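PDB 6BJ6: purine nucleoside phosphorylase from Schistosoma mansoni, which catalyses the reversible phosphorolysis of purine nucleosides such as inosine and guanosine, releasing the free purine base and ribose 1-phosphate. Local coordinates for the interface of chains A and B. Numbering follows the deposited sequence. Chains: chain A/B, Purine nucleoside phosphorylase.

Contact 1 and contact 2 belong to the same interface between two copies of the phosphorylase in an assembly of three, and their C-alpha centres lie about 18 Å apart. They share no residue, yet the stretch of chain B from B:Arg160 to B:Ser165 runs through both, joined in contact 2 by B:Gly151 and B:Pro152. Chain A answers from separate places, the 3-10 helix 89-91 for contact 2 and, for contact 1, the loop joining helices 247-253 and 259-283 together with A:Tyr202. Chain B thus ties together parts of A far apart in sequence, in keeping with the trimer typical of this family.

Contact 1: the interface of chains A and B. Residues chain A 202, 255-257; chain B 163, 165.
B:Asp163 reaches the backbone N-H of A:Ile257, passing close to A:Ser256, in the loop between helices 247-253 and 259-283. In this polar patch of the subunit interface an aspartate of one subunit caps a loop N-H of the next, which may help hold the trimer. The CA of B:Asp163 lies 4.1 Å from CD2 of A:Tyr202, whose flat ring can line the backbone of the incoming aspartate. CB of B:Asp163 lies in front of the carbonyl oxygen of A:Ile257, 3.5 Å from that O. With CG anti to the backbone N (chi1 169°), the carboxylate is carried on toward chain A. OD2 of B:Asp163 takes the amide N-H of A:Ile257 at 3.2 Å; the bond is fairly straight, 163° at the hydrogen, but the donor comes from above the carboxylate plane. A water bridges this OD2 to A:Ile257 O. A:Ile257 is poorly ordered, so the details of its bond, its water link and its packing on A:Tyr202 are less certain. OD2 chiefly faces chain A, whereas OD1 accepts the backbone N and hydroxyl of B:Ser165 from one face of its plane. Serine suits this place: with chi1 at 66° its short side chain folds back and lets one residue offer two donors, which should limit rotation of the carboxylate and would keep OD2 turned to the partner. The B:Ser165 hydroxyl OG lies 3.1 Å from OD1 of B:Asp163.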
loop_
_atom_site.group_PDB
_atom_site.type_symbol
_atom_site.label_atom_id
_atom_site.label_comp_id
_atom_site.label_asym_id
_atom_site.label_seq_id
_atom_site.Cartn_x
_atom_site.Cartn_y
_atom_site.Cartn_z
ATOM N N TYR A 202 1.760 1.689 -15.999
ATOM C CA TYR A 202 1.349 3.085 -16.029
ATOM C C TYR A 202 0.023 3.238 -15.278
ATOM O O TYR A 202 -0.773 2.299 -15.186
ATOM C CB TYR A 202 1.161 3.596 -17.475
ATOM C CG TYR A 202 2.427 3.608 -18.338
ATOM C CD1 TYR A 202 3.368 4.607 -18.228
ATOM C CD2 TYR A 202 2.642 2.621 -19.277
ATOM C CE1 TYR A 202 4.528 4.608 -19.049
ATOM C CE2 TYR A 202 3.772 2.616 -20.098
ATOM C CZ TYR A 202 4.716 3.607 -19.959
ATOM O OH TYR A 202 5.852 3.605 -20.749
ATOM N N VAL A 255 -6.780 6.666 -25.834
ATOM C CA VAL A 255 -5.474 6.661 -26.483
ATOM C C VAL A 255 -4.456 6.008 -25.554
ATOM O O VAL A 255 -4.494 6.218 -24.337
ATOM C CB VAL A 255 -5.049 8.102 -26.838
ATOM C CG1 VAL A 255 -3.513 8.220 -27.048
ATOM C CG2 VAL A 255 -5.827 8.553 -28.030
ATOM N N SER A 256 -3.549 5.218 -26.138
ATOM C CA SER A 256 -2.593 4.398 -25.406
ATOM C C SER A 256 -1.215 5.058 -25.412
ATOM O O SER A 256 -0.983 6.065 -26.084
ATOM C CB SER A 256 -2.514 3.001 -26.019
ATOM O OG SER A 256 -2.368 3.077 -27.424
ATOM N N ILE A 257 -0.278 4.456 -24.675
ATOM C CA ILE A 257 1.088 4.958 -24.571
ATOM C C ILE A 257 2.042 3.763 -24.607
ATOM O O ILE A 257 1.663 2.636 -24.269
ATOM C CB ILE A 257 1.259 5.814 -23.295
ATOM C CG1 ILE A 257 2.603 6.555 -23.282
ATOM C CG2 ILE A 257 1.068 4.967 -22.041
ATOM C CD1 ILE A 257 2.565 7.921 -23.965
ATOM N N ASP B 163 0.947 -0.908 -20.434
ATOM C CA ASP B 163 -0.191 0.010 -20.562
ATOM C C ASP B 163 -1.481 -0.788 -20.374
ATOM O O ASP B 163 -1.721 -1.745 -21.118
ATOM C CB ASP B 163 -0.119 0.670 -21.949
ATOM C CG ASP B 163 -1.354 1.433 -22.336
ATOM O OD1 ASP B 163 -2.149 1.815 -21.480
ATOM O OD2 ASP B 163 -1.508 1.684 -23.557
ATOM N N SER B 165 -4.669 0.459 -20.595
ATOM C CA SER B 165 -5.865 1.141 -21.102
ATOM C C SER B 165 -6.815 0.209 -21.869
ATOM O O SER B 165 -8.013 0.498 -21.945
ATOM C CB SER B 165 -5.461 2.339 -21.954
ATOM O OG SER B 165 -4.783 1.992 -23.143
HETATM O O HOH W 1 0.474 0.057 -25.553
#

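Contact 2: the interface of chains A and B. Residues chain A 90-92; chain B 149, 151-152, 160-161.
A:Tyr90 meets B:Phe161 edge to face, their planes 77° apart and their centroids 5.3 Å from each other. B:Phe161 points its CE1-CZ edge at the face of A:Tyr90, toward the phenol end, CZ of A:Tyr90 being 3.5 Å from CE1 of B:Phe161. B:Arg160 extends this tightly packed part: its CG lies over the centre of the B:Phe161 ring, while A:Tyr90 CD1 sits over one face of the guanidinium, 4.0 Å above its plane. Aromatic residues suit this place because they offer broad faces and edges to an arginine's aliphatic stem and flat head.

Bent at chi2 and chi3, B:Arg160 turns its head back so that NH1 and NH2 both grip the carbonyl O of B:Gly151, within the guanidinium plane. Its NH1 also makes a salt bridge of 2.9 Å to OE2 of A:Glu91, met from above the carboxylate plane. B:Gly151 has a backbone (phi 130°, psi 179°) that glycine readily adopts, and without a side chain its N and O can both bond, the N giving 3.0 Å to A:Tyr90 O.

The loose side lies at A:Gly92, which hides little surface and whose N comes no nearer than 4.0 Å to B:Gly151 N, and at B:Pro152, which adds light contacts. By clasping its own loop and the neighbour's carboxylate together, B:Arg160 likely sets the register between subunits and supports the oligomer.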
loop_
_atom_site.group_PDB
_atom_site.type_symbol
_atom_site.label_atom_id
_atom_site.label_comp_id
_atom_site.label_asym_id
_atom_site.label_seq_id
_atom_site.Cartn_x
_atom_site.Cartn_y
_atom_site.Cartn_z
ATOM N N TYR A 90 9.999 -0.262 -8.036
ATOM C CA TYR A 90 9.250 -1.288 -8.780
ATOM C C TYR A 90 10.151 -2.421 -9.247
ATOM O O TYR A 90 9.629 -3.462 -9.652
ATOM C CB TYR A 90 8.492 -0.711 -10.001
ATOM C CG TYR A 90 9.385 0.031 -10.971
ATOM C CD1 TYR A 90 10.245 -0.659 -11.825
ATOM C CD2 TYR A 90 9.372 1.420 -11.023
ATOM C CE1 TYR A 90 11.082 0.015 -12.691
ATOM C CE2 TYR A 90 10.230 2.104 -11.864
ATOM C CZ TYR A 90 11.077 1.405 -12.701
ATOM O OH TYR A 90 11.927 2.125 -13.531
ATOM N N GLU A 91 11.488 -2.251 -9.189
ATOM C CA GLU A 91 12.420 -3.308 -9.565
ATOM C C GLU A 91 12.610 -4.345 -8.459
ATOM O O GLU A 91 13.221 -5.397 -8.727
ATOM C CB GLU A 91 13.795 -2.718 -9.933
ATOM C CG GLU A 91 13.920 -2.129 -11.302
ATOM C CD GLU A 91 13.957 -3.173 -12.471
ATOM O OE1 GLU A 91 14.302 -4.378 -12.303
ATOM O OE2 GLU A 91 13.677 -2.762 -13.608
ATOM N N GLY A 92 12.093 -4.085 -7.244
ATOM C CA GLY A 92 12.215 -4.986 -6.113
ATOM C C GLY A 92 13.319 -4.632 -5.127
ATOM O O GLY A 92 13.530 -5.384 -4.163
ATOM N N LEU B 149 3.449 -6.958 -10.512
ATOM C CA LEU B 149 4.665 -6.942 -11.343
ATOM C C LEU B 149 5.912 -6.348 -10.636
ATOM O O LEU B 149 6.983 -6.262 -11.271
ATOM C CB LEU B 149 4.416 -6.181 -12.649
ATOM C CG LEU B 149 3.585 -6.974 -13.689
ATOM C CD1 LEU B 149 3.159 -6.035 -14.783
ATOM C CD2 LEU B 149 4.359 -8.131 -14.249
ATOM N N GLY B 151 9.296 -6.330 -8.973
ATOM C CA GLY B 151 10.348 -7.317 -9.128
ATOM C C GLY B 151 11.026 -7.170 -10.482
ATOM O O GLY B 151 10.680 -6.301 -11.274
ATOM N N PRO B 152 12.023 -8.000 -10.764
ATOM C CA PRO B 152 12.622 -7.990 -12.105
ATOM C C PRO B 152 11.553 -8.275 -13.148
ATOM O O PRO B 152 10.660 -9.097 -12.933
ATOM C CB PRO B 152 13.647 -9.132 -12.068
ATOM C CG PRO B 152 13.631 -9.686 -10.681
ATOM C CD PRO B 152 12.490 -9.111 -9.909
ATOM N N ARG B 160 8.648 -3.946 -19.544
ATOM C CA ARG B 160 8.861 -3.475 -18.163
ATOM C C ARG B 160 7.689 -2.636 -17.662
ATOM O O ARG B 160 7.282 -2.755 -16.486
ATOM C CB ARG B 160 10.180 -2.682 -18.101
ATOM C CG ARG B 160 10.477 -1.920 -16.812
ATOM C CD ARG B 160 10.930 -2.845 -15.671
ATOM N NE ARG B 160 9.853 -3.552 -15.004
ATOM C CZ ARG B 160 10.020 -4.230 -13.864
ATOM N NH1 ARG B 160 11.242 -4.289 -13.303
ATOM N NH2 ARG B 160 8.992 -4.852 -13.305
ATOM N N PHE B 161 7.168 -1.736 -18.509
ATOM C CA PHE B 161 6.073 -0.820 -18.146
ATOM C C PHE B 161 4.826 -1.061 -19.008
ATOM O O PHE B 161 4.678 -0.464 -20.093
ATOM C CB PHE B 161 6.508 0.644 -18.290
ATOM C CG PHE B 161 7.803 0.997 -17.595
ATOM C CD1 PHE B 161 7.825 1.162 -16.208
ATOM C CD2 PHE B 161 8.965 1.216 -18.311
ATOM C CE1 PHE B 161 8.997 1.525 -15.560
ATOM C CE2 PHE B 161 10.148 1.565 -17.673
ATOM C CZ PHE B 161 10.162 1.721 -16.284
#